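Local coordinates for TRAP dicarboxylate transporter-DctP subunit (Rhodobacter sphaeroides, PDB 4PE3), which probably captures a small organic acid in the periplasm and delivers it to a TRAP-type membrane transporter, at residues 31-35 with 63-68; 90-96 with 242-248. All coordinates share one frame; numbering follows the deposited sequence.

Contact 1. Residues 31-35 with 63-68; sequences HHFRF and EVTIEL. With ZN (zinc ion), chain G.
His32 presents an edge to Thr65: its ND1 lies 2.8 Å from Thr65 OG1, close to the ring plane, in a hydrogen bond whose direction is not fixed and which is noticeably bent (136°). Thr65 holds its hydroxyl between the backbone N and the carbonyl carbon (chi1 66°), on the side facing that imidazole. The edge of the His31 ring has Glu63 O near its plane, Val64 CG2 lies oblique to it, and His31 NE2 binds a zinc ion at 2.0 Å, with two waters as further ligands; the carboxylate of Glu63 stays beyond bonding range of the metal. On the opposite side of the sheet from His32, the Phe33 ring has Ile66 CD1 near its edge, while Val64 CG1 comes in obliquely, 3.8 Å from Phe33 CE2. The ring of Phe35 takes Phe33 CB in its own plane at the edge, and Ile66 CD1 reaches obliquely within 3.8 Å of Phe35 CE1. Ile66 CD1 thus lies against both phenylalanines, and its CG2 adds a second contact to Phe35. Arg34 and Glu67, on the face of His32, approach without closing a salt bridge, Arg34 NE standing 4.4 Å from Glu67 OE2.

Between these two layers the strands run parallel. Phe33 is clasped between two residues of the partner strand: its N gives a hydrogen bond to Thr65 O and its O receives one from Glu67 N, both 2.9 Å long. Helix 44-59 packs on Val64 and Ile66 through Ala53 and Val56, while Phe33 and Phe35 also touch Met247. Strand 32-37, that helix and strand 65-69 form a beta-alpha-beta unit, the classic building block of the alpha/beta lobes of periplasmic solute-binding proteins, here ending at an outermost strand.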
ATOM      1  N   HIS A  31     -25.419 -17.467  -0.761  1.00 29.01           N
ATOM      2  CA  HIS A  31     -24.111 -17.560  -1.397  1.00 27.66           C
ATOM      3  C   HIS A  31     -23.027 -17.651  -0.347  1.00 27.23           C
ATOM      4  O   HIS A  31     -23.078 -16.955   0.663  1.00 30.08           O
ATOM      5  CB  HIS A  31     -23.842 -16.337  -2.266  1.00 26.22           C
ATOM      6  CG  HIS A  31     -24.918 -16.060  -3.264  1.00 33.43           C
ATOM      7  ND1 HIS A  31     -24.899 -16.577  -4.541  1.00 35.28           N
ATOM      8  CD2 HIS A  31     -26.047 -15.321  -3.172  1.00 34.30           C
ATOM      9  CE1 HIS A  31     -25.970 -16.166  -5.193  1.00 36.48           C
ATOM     10  NE2 HIS A  31     -26.680 -15.397  -4.387  1.00 33.25           N
ATOM     11  N   HIS A  32     -22.035 -18.491  -0.613  1.00 25.33           N
ATOM     12  CA  HIS A  32     -20.922 -18.699   0.292  1.00 24.11           C
ATOM     13  C   HIS A  32     -19.628 -18.584  -0.513  1.00 21.89           C
ATOM     14  O   HIS A  32     -19.366 -19.405  -1.396  1.00 27.68           O
ATOM     15  CB  HIS A  32     -21.053 -20.069   0.954  1.00 24.61           C
ATOM     16  CG  HIS A  32     -22.385 -20.290   1.601  1.00 30.23           C
ATOM     17  ND1 HIS A  32     -22.675 -19.868   2.880  1.00 35.28           N
ATOM     18  CD2 HIS A  32     -23.511 -20.883   1.137  1.00 35.29           C
ATOM     19  CE1 HIS A  32     -23.921 -20.195   3.178  1.00 36.46           C
ATOM     20  NE2 HIS A  32     -24.450 -20.813   2.139  1.00 39.94           N
ATOM     21  N   PHE A  33     -18.841 -17.546  -0.245  1.00 21.68           N
ATOM     22  CA  PHE A  33     -17.643 -17.279  -1.033  1.00 22.83           C
ATOM     23  C   PHE A  33     -16.379 -17.374  -0.182  1.00 21.61           C
ATOM     24  O   PHE A  33     -16.241 -16.668   0.815  1.00 25.92           O
ATOM     25  CB  PHE A  33     -17.666 -15.862  -1.605  1.00 20.13           C
ATOM     26  CG  PHE A  33     -18.835 -15.575  -2.520  1.00 20.05           C
ATOM     27  CD1 PHE A  33     -19.232 -16.467  -3.509  1.00 22.68           C
ATOM     28  CD2 PHE A  33     -19.520 -14.380  -2.389  1.00 23.34           C
ATOM     29  CE1 PHE A  33     -20.293 -16.155  -4.343  1.00 23.62           C
ATOM     30  CE2 PHE A  33     -20.589 -14.082  -3.220  1.00 22.96           C
ATOM     31  CZ  PHE A  33     -20.966 -14.965  -4.180  1.00 24.68           C
ATOM     32  N   ARG A  34     -15.428 -18.168  -0.638  1.00 17.39           N
ATOM     33  CA  ARG A  34     -14.155 -18.359   0.064  1.00 16.22           C
ATOM     34  C   ARG A  34     -13.094 -17.404  -0.491  1.00 17.29           C
ATOM     35  O   ARG A  34     -12.817 -17.416  -1.707  1.00 16.05           O
ATOM     36  CB  ARG A  34     -13.709 -19.807  -0.106  1.00 22.13           C
ATOM     37  CG  ARG A  34     -14.871 -20.795  -0.092  1.00 30.73           C
ATOM     38  CD  ARG A  34     -14.478 -22.105  -0.731  1.00 33.51           C
ATOM     39  NE  ARG A  34     -13.666 -22.911   0.173  1.00 38.57           N
ATOM     40  CZ  ARG A  34     -12.566 -23.576  -0.170  1.00 36.00           C
ATOM     41  NH1 ARG A  34     -12.105 -23.548  -1.416  1.00 34.41           N
ATOM     42  NH2 ARG A  34     -11.927 -24.288   0.750  1.00 36.39           N
ATOM     43  N   PHE A  35     -12.545 -16.574   0.383  1.00 14.36           N
ATOM     44  CA  PHE A  35     -11.513 -15.613   0.031  1.00 13.27           C
ATOM     45  C   PHE A  35     -10.204 -15.960   0.696  1.00 15.16           C
ATOM     46  O   PHE A  35     -10.192 -16.257   1.885  1.00 16.26           O
ATOM     47  CB  PHE A  35     -11.913 -14.232   0.522  1.00 13.59           C
ATOM     48  CG  PHE A  35     -12.791 -13.481  -0.409  1.00 13.46           C
ATOM     49  CD1 PHE A  35     -14.042 -13.956  -0.752  1.00 15.84           C
ATOM     50  CD2 PHE A  35     -12.370 -12.263  -0.927  1.00 12.89           C
ATOM     51  CE1 PHE A  35     -14.848 -13.236  -1.603  1.00 19.14           C
ATOM     52  CE2 PHE A  35     -13.186 -11.548  -1.784  1.00 13.93           C
ATOM     53  CZ  PHE A  35     -14.417 -12.045  -2.122  1.00 17.09           C
ATOM     54  N   GLU A  63     -27.520 -13.466   3.547  1.00 29.26           N
ATOM     55  CA  GLU A  63     -27.672 -13.999   2.188  1.00 29.28           C
ATOM     56  C   GLU A  63     -26.337 -14.239   1.492  1.00 27.81           C
ATOM     57  O   GLU A  63     -26.260 -15.020   0.548  1.00 31.17           O
ATOM     58  CB  GLU A  63     -28.577 -13.121   1.309  1.00 37.55           C
ATOM     59  CG  GLU A  63     -29.856 -13.846   0.844  1.00 43.42           C
ATOM     60  CD  GLU A  63     -30.029 -13.892  -0.677  1.00 47.70           C
ATOM     61  OE1 GLU A  63     -29.905 -12.829  -1.327  1.00 51.82           O
ATOM     62  OE2 GLU A  63     -30.300 -14.987  -1.221  1.00 42.47           O
ATOM     63  N   VAL A  64     -25.291 -13.557   1.950  1.00 25.09           N
ATOM     64  CA  VAL A  64     -23.941 -13.781   1.444  1.00 25.79           C
ATOM     65  C   VAL A  64     -23.017 -13.906   2.643  1.00 22.96           C
ATOM     66  O   VAL A  64     -23.085 -13.093   3.560  1.00 23.75           O
ATOM     67  CB  VAL A  64     -23.448 -12.619   0.535  1.00 23.26           C
ATOM     68  CG1 VAL A  64     -22.030 -12.887   0.037  1.00 22.45           C
ATOM     69  CG2 VAL A  64     -24.397 -12.390  -0.634  1.00 28.73           C
ATOM     70  N   THR A  65     -22.201 -14.955   2.645  1.00 21.91           N
ATOM     71  CA  THR A  65     -21.196 -15.161   3.676  1.00 25.19           C
ATOM     72  C   THR A  65     -19.826 -15.260   3.010  1.00 21.50           C
ATOM     73  O   THR A  65     -19.711 -15.695   1.854  1.00 22.57           O
ATOM     74  CB  THR A  65     -21.474 -16.433   4.495  1.00 25.19           C
ATOM     75  OG1 THR A  65     -21.343 -17.588   3.664  1.00 30.20           O
ATOM     76  CG2 THR A  65     -22.880 -16.412   5.089  1.00 24.26           C
ATOM     77  N   ILE A  66     -18.800 -14.829   3.734  1.00 19.65           N
ATOM     78  CA  ILE A  66     -17.432 -14.862   3.259  1.00 19.73           C
ATOM     79  C   ILE A  66     -16.651 -15.728   4.227  1.00 21.20           C
ATOM     80  O   ILE A  66     -16.690 -15.499   5.436  1.00 19.99           O
ATOM     81  CB  ILE A  66     -16.781 -13.461   3.293  1.00 19.59           C
ATOM     82  CG1 ILE A  66     -17.554 -12.461   2.426  1.00 22.52           C
ATOM     83  CG2 ILE A  66     -15.311 -13.515   2.863  1.00 19.26           C
ATOM     84  CD1 ILE A  66     -17.609 -12.815   0.956  1.00 20.97           C
ATOM     85  N   GLU A  67     -15.954 -16.719   3.694  1.00 16.88           N
ATOM     86  CA  GLU A  67     -15.022 -17.506   4.482  1.00 16.89           C
ATOM     87  C   GLU A  67     -13.610 -16.998   4.223  1.00 17.97           C
ATOM     88  O   GLU A  67     -13.089 -17.152   3.121  1.00 18.63           O
ATOM     89  CB  GLU A  67     -15.135 -18.969   4.093  1.00 23.37           C
ATOM     90  CG  GLU A  67     -14.308 -19.867   4.947  1.00 26.10           C
ATOM     91  CD  GLU A  67     -14.884 -21.252   5.022  1.00 31.03           C
ATOM     92  OE1 GLU A  67     -14.776 -21.847   6.106  1.00 30.21           O
ATOM     93  OE2 GLU A  67     -15.448 -21.737   4.012  1.00 33.67           O
ATOM     94  N   LEU A  68     -12.984 -16.403   5.241  1.00 14.40           N
ATOM     95  CA  LEU A  68     -11.662 -15.820   5.110  1.00 13.58           C
ATOM     96  C   LEU A  68     -10.569 -16.837   5.476  1.00 13.80           C
ATOM     97  O   LEU A  68     -10.552 -17.347   6.591  1.00 14.86           O
ATOM     98  CB  LEU A  68     -11.562 -14.592   6.025  1.00 14.76           C
ATOM     99  CG  LEU A  68     -10.231 -13.843   6.060  1.00 15.18           C
ATOM    100  CD1 LEU A  68     -10.000 -13.111   4.752  1.00 16.59           C
ATOM    101  CD2 LEU A  68     -10.191 -12.895   7.282  1.00 15.34           C
TER
HETATM  102 ZN    ZN G 406     -28.564 -14.955  -5.028  0.70 49.65          ZN
HETATM  103  O   HOH W   1     -29.718 -16.653  -5.464  1.00 36.27           O
HETATM  104  O   HOH W   2     -28.246 -13.384  -6.449  1.00 32.63           O

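Contact 2. Residues 90-96 with 242-248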
ATOM      1  N   ASP A  90     -12.972 -18.239  -4.314  1.00 22.01           N
ATOM      2  CA  ASP A  90     -13.882 -17.263  -4.919  1.00 22.19           C
ATOM      3  C   ASP A  90     -13.360 -15.831  -4.936  1.00 20.91           C
ATOM      4  O   ASP A  90     -13.857 -15.013  -5.708  1.00 21.28           O
ATOM      5  CB  ASP A  90     -15.226 -17.301  -4.203  1.00 22.31           C
ATOM      6  CG  ASP A  90     -15.871 -18.659  -4.281  1.00 23.79           C
ATOM      7  OD1 ASP A  90     -16.066 -19.182  -5.398  1.00 25.34           O
ATOM      8  OD2 ASP A  90     -16.157 -19.239  -3.212  1.00 23.50           O
ATOM      9  N   GLY A  91     -12.385 -15.510  -4.101  1.00 19.53           N
ATOM     10  CA  GLY A  91     -11.803 -14.185  -4.120  1.00 18.42           C
ATOM     11  C   GLY A  91     -10.504 -14.158  -3.361  1.00 17.35           C
ATOM     12  O   GLY A  91     -10.032 -15.183  -2.847  1.00 17.52           O
ATOM     13  N   HIS A  92      -9.911 -12.971  -3.301  1.00 16.36           N
ATOM     14  CA  HIS A  92      -8.717 -12.744  -2.485  1.00 15.33           C
ATOM     15  C   HIS A  92      -8.675 -11.356  -1.894  1.00 14.06           C
ATOM     16  O   HIS A  92      -9.368 -10.435  -2.365  1.00 14.23           O
ATOM     17  CB  HIS A  92      -7.412 -13.071  -3.243  1.00 15.94           C
ATOM     18  CG  HIS A  92      -7.139 -12.226  -4.458  1.00 16.34           C
ATOM     19  ND1 HIS A  92      -6.255 -12.641  -5.426  1.00 17.40           N
ATOM     20  CD2 HIS A  92      -7.550 -10.985  -4.822  1.00 15.92           C
ATOM     21  CE1 HIS A  92      -6.160 -11.706  -6.361  1.00 17.60           C
ATOM     22  NE2 HIS A  92      -6.947 -10.703  -6.025  1.00 16.72           N
ATOM     23  N   ILE A  93      -7.887 -11.230  -0.837  1.00 13.13           N
ATOM     24  CA  ILE A  93      -7.534  -9.939  -0.265  1.00 12.01           C
ATOM     25  C   ILE A  93      -6.024  -9.990  -0.262  1.00 11.93           C
ATOM     26  O   ILE A  93      -5.426 -10.689   0.560  1.00 12.64           O
ATOM     27  CB  ILE A  93      -8.096  -9.748   1.161  1.00 11.41           C
ATOM     28  CG1 ILE A  93      -9.613  -9.925   1.195  1.00 14.33           C
ATOM     29  CG2 ILE A  93      -7.692  -8.366   1.668  1.00 11.81           C
ATOM     30  CD1 ILE A  93     -10.246  -9.768   2.560  1.00 16.13           C
ATOM     31  N   THR A  94      -5.378  -9.289  -1.196  1.00 13.35           N
ATOM     32  CA  THR A  94      -3.966  -9.535  -1.424  1.00 12.51           C
ATOM     33  C   THR A  94      -3.199  -8.323  -1.956  1.00 12.67           C
ATOM     34  O   THR A  94      -3.787  -7.334  -2.363  1.00 13.97           O
ATOM     35  CB  THR A  94      -3.775 -10.741  -2.376  1.00 14.16           C
ATOM     36  OG1 THR A  94      -2.421 -11.193  -2.296  1.00 16.15           O
ATOM     37  CG2 THR A  94      -4.114 -10.359  -3.815  1.00 14.93           C
ATOM     38  N   ASP A  95      -1.888  -8.446  -1.926  1.00 13.54           N
ATOM     39  CA  ASP A  95      -0.966  -7.392  -2.314  1.00 14.32           C
ATOM     40  C   ASP A  95      -0.867  -7.423  -3.810  1.00 14.33           C
ATOM     41  O   ASP A  95      -0.311  -8.350  -4.395  1.00 15.30           O
ATOM     42  CB  ASP A  95       0.394  -7.720  -1.691  1.00 17.88           C
ATOM     43  CG  ASP A  95       1.415  -6.622  -1.839  1.00 25.81           C
ATOM     44  OD1 ASP A  95       1.476  -5.964  -2.891  1.00 23.47           O
ATOM     45  OD2 ASP A  95       2.200  -6.449  -0.875  1.00 32.34           O
ATOM     46  N   THR A  96      -1.391  -6.386  -4.457  1.00 14.82           N
ATOM     47  CA  THR A  96      -1.421  -6.322  -5.919  1.00 16.20           C
ATOM     48  C   THR A  96      -0.016  -6.321  -6.530  1.00 16.23           C
ATOM     49  O   THR A  96       0.178  -6.756  -7.665  1.00 16.88           O
ATOM     50  CB  THR A  96      -2.239  -5.085  -6.366  1.00 15.49           C
ATOM     51  OG1 THR A  96      -3.566  -5.210  -5.843  1.00 15.80           O
ATOM     52  CG2 THR A  96      -2.291  -4.931  -7.890  1.00 17.89           C
ATOM     53  N   LEU A 242      -1.003  -1.080  -1.984  1.00 10.99           N
ATOM     54  CA  LEU A 242      -2.404  -1.325  -2.327  1.00 11.11           C
ATOM     55  C   LEU A 242      -2.730  -2.792  -2.105  1.00 15.88           C
ATOM     56  O   LEU A 242      -2.070  -3.667  -2.656  1.00 16.95           O
ATOM     57  CB  LEU A 242      -2.658  -0.951  -3.793  1.00 13.92           C
ATOM     58  CG  LEU A 242      -4.083  -0.845  -4.306  1.00 17.90           C
ATOM     59  CD1 LEU A 242      -4.171  -0.045  -5.594  1.00 21.18           C
ATOM     60  CD2 LEU A 242      -4.623  -2.230  -4.553  1.00 18.68           C
ATOM     61  N   VAL A 243      -3.731  -3.032  -1.267  1.00 12.66           N
ATOM     62  CA  VAL A 243      -4.290  -4.374  -1.086  1.00 11.95           C
ATOM     63  C   VAL A 243      -5.658  -4.397  -1.753  1.00 13.08           C
ATOM     64  O   VAL A 243      -6.514  -3.539  -1.505  1.00 16.63           O
ATOM     65  CB  VAL A 243      -4.372  -4.737   0.404  1.00 15.29           C
ATOM     66  CG1 VAL A 243      -5.308  -5.877   0.646  1.00 17.05           C
ATOM     67  CG2 VAL A 243      -2.994  -5.064   0.893  1.00 18.10           C
ATOM     68  N   GLU A 244      -5.817  -5.305  -2.705  1.00 12.77           N
ATOM     69  CA  GLU A 244      -7.074  -5.408  -3.428  1.00 13.76           C
ATOM     70  C   GLU A 244      -7.996  -6.438  -2.791  1.00 13.60           C
ATOM     71  O   GLU A 244      -7.520  -7.462  -2.262  1.00 13.55           O
ATOM     72  CB  GLU A 244      -6.835  -5.822  -4.886  1.00 14.46           C
ATOM     73  CG  GLU A 244      -6.216  -7.207  -5.078  1.00 13.05           C
ATOM     74  CD  GLU A 244      -6.014  -7.554  -6.537  1.00 14.95           C
ATOM     75  OE1 GLU A 244      -4.912  -7.296  -7.068  1.00 16.83           O
ATOM     76  OE2 GLU A 244      -6.959  -8.095  -7.177  1.00 14.58           O
ATOM     77  N   VAL A 245      -9.296  -6.145  -2.818  1.00 12.15           N
ATOM     78  CA  VAL A 245     -10.346  -7.114  -2.506  1.00 12.27           C
ATOM     79  C   VAL A 245     -11.053  -7.348  -3.830  1.00 13.79           C
ATOM     80  O   VAL A 245     -11.651  -6.431  -4.401  1.00 13.94           O
ATOM     81  CB  VAL A 245     -11.350  -6.566  -1.467  1.00 12.38           C
ATOM     82  CG1 VAL A 245     -12.435  -7.553  -1.170  1.00 14.47           C
ATOM     83  CG2 VAL A 245     -10.624  -6.194  -0.176  1.00 12.15           C
ATOM     84  N   SER A 246     -10.928  -8.570  -4.331  1.00 14.36           N
ATOM     85  CA  SER A 246     -11.415  -8.929  -5.663  1.00 15.15           C
ATOM     86  C   SER A 246     -11.998 -10.336  -5.640  1.00 15.97           C
ATOM     87  O   SER A 246     -11.625 -11.148  -4.781  1.00 15.53           O
ATOM     88  CB  SER A 246     -10.269  -8.902  -6.657  1.00 15.15           C
ATOM     89  OG  SER A 246      -9.632  -7.634  -6.648  1.00 14.68           O
HETATM   90  N   MSE A 247     -12.873 -10.655  -6.590  1.00 17.27           N
HETATM   91  CA  MSE A 247     -13.510 -11.967  -6.594  1.00 18.24           C
HETATM   92  C   MSE A 247     -13.790 -12.424  -8.006  1.00 19.66           C
HETATM   93  O   MSE A 247     -13.624 -11.669  -8.985  1.00 19.96           O
HETATM   94  CB  MSE A 247     -14.790 -11.947  -5.763  1.00 18.91           C
HETATM   95  CG  MSE A 247     -16.009 -11.310  -6.402  1.00 23.58           C
HETATM   96 SE   MSE A 247     -17.625 -11.654  -5.359  0.89 22.27          SE
HETATM   97  CE  MSE A 247     -17.764 -13.538  -5.787  1.00 24.14           C
ATOM     98  N   ASN A 248     -14.235 -13.656  -8.117  1.00 20.66           N
ATOM     99  CA  ASN A 248     -14.566 -14.250  -9.384  1.00 22.22           C
ATOM    100  C   ASN A 248     -15.590 -13.396 -10.094  1.00 23.06           C
ATOM    101  O   ASN A 248     -16.636 -13.092  -9.556  1.00 23.25           O
ATOM    102  CB  ASN A 248     -15.140 -15.643  -9.144  1.00 23.25           C
ATOM    103  CG  ASN A 248     -15.542 -16.327 -10.445  1.00 25.08           C
ATOM    104  OD1 ASN A 248     -16.576 -16.027 -11.043  1.00 26.15           O
ATOM    105  ND2 ASN A 248     -14.687 -17.209 -10.897  1.00 25.54           N
TER
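The His92 ring and the Glu244 carboxylate stand almost perpendicular, their planes 89° apart, and His92 NE2 donates in its own ring plane to Glu244 OE2 at 2.9 Å, arriving from above the carboxylate. Ser246 OG reaches the same oxygen at 2.8 Å from the opposite face, on the anti side. The other oxygen, Glu244 OE1, accepts from Thr96 OG1, also 2.8 Å away and anti. Glu244 carries CG between its backbone N and carbonyl carbon (chi1 64°) and then runs extended, which brings the carboxylate in among these donors. The His92 ring is steadied twice more: Thr94 CG2 sits 3.4 Å above the centre of one face, and ND1 is bonded to Thr80. A leucine in place of Glu244 would probably leave the His92 NE2-H and the hydroxyls of Ser246 and Thr96 without their common acceptor, and the ring freer to turn.

On the other face Ile93, Val243 and Val245 form an apolar patch. Ile93 CG2 leans across Val243 CG1 at 3.6 Å, whereas Val245 lies alongside Ile93. Gly91, having no side chain, brings its CA within 3.7 Å of Met247 CA (a selenomethionine). Asn248 then leaves the strand as the N-cap of helix 249-253, its OD1 capping Lys251 N while its ND2 bonds to Ile84 O.

With His92-Ser246 and Thr94-Glu244 as hydrogen-bonded pairs, this is one of two antiparallel pairings made by strand 243-248, inserted from late in the chain between strands 91-95 and 144-150 of one lobe's mixed five-stranded sheet, as is familiar in periplasmic binding proteins.

Contacts 1 and 2 belong to one sheet, their centres about 14 Å apart, and strand 32-37 adjoins strand 91-95. Arg34 joins them: Arg34 O lies 2.7 Å from Asp90 N and 3.1 Å from Gly91 N, both probable hydrogen bonds, and Arg34 N is held by Asp90 OD2. Phe35 CE2 packs 3.4 Å from Ser246 O, carrying the aromatic layer of contact 1 onto the strands of contact 2. Contact 1 lies at the sheet margin, with its zinc at the N-terminal end of the modelled chain; contact 2 is buried. An acetate ion, probably from the crystallisation liquor, lies about 3 Å from the Glu244 side chain.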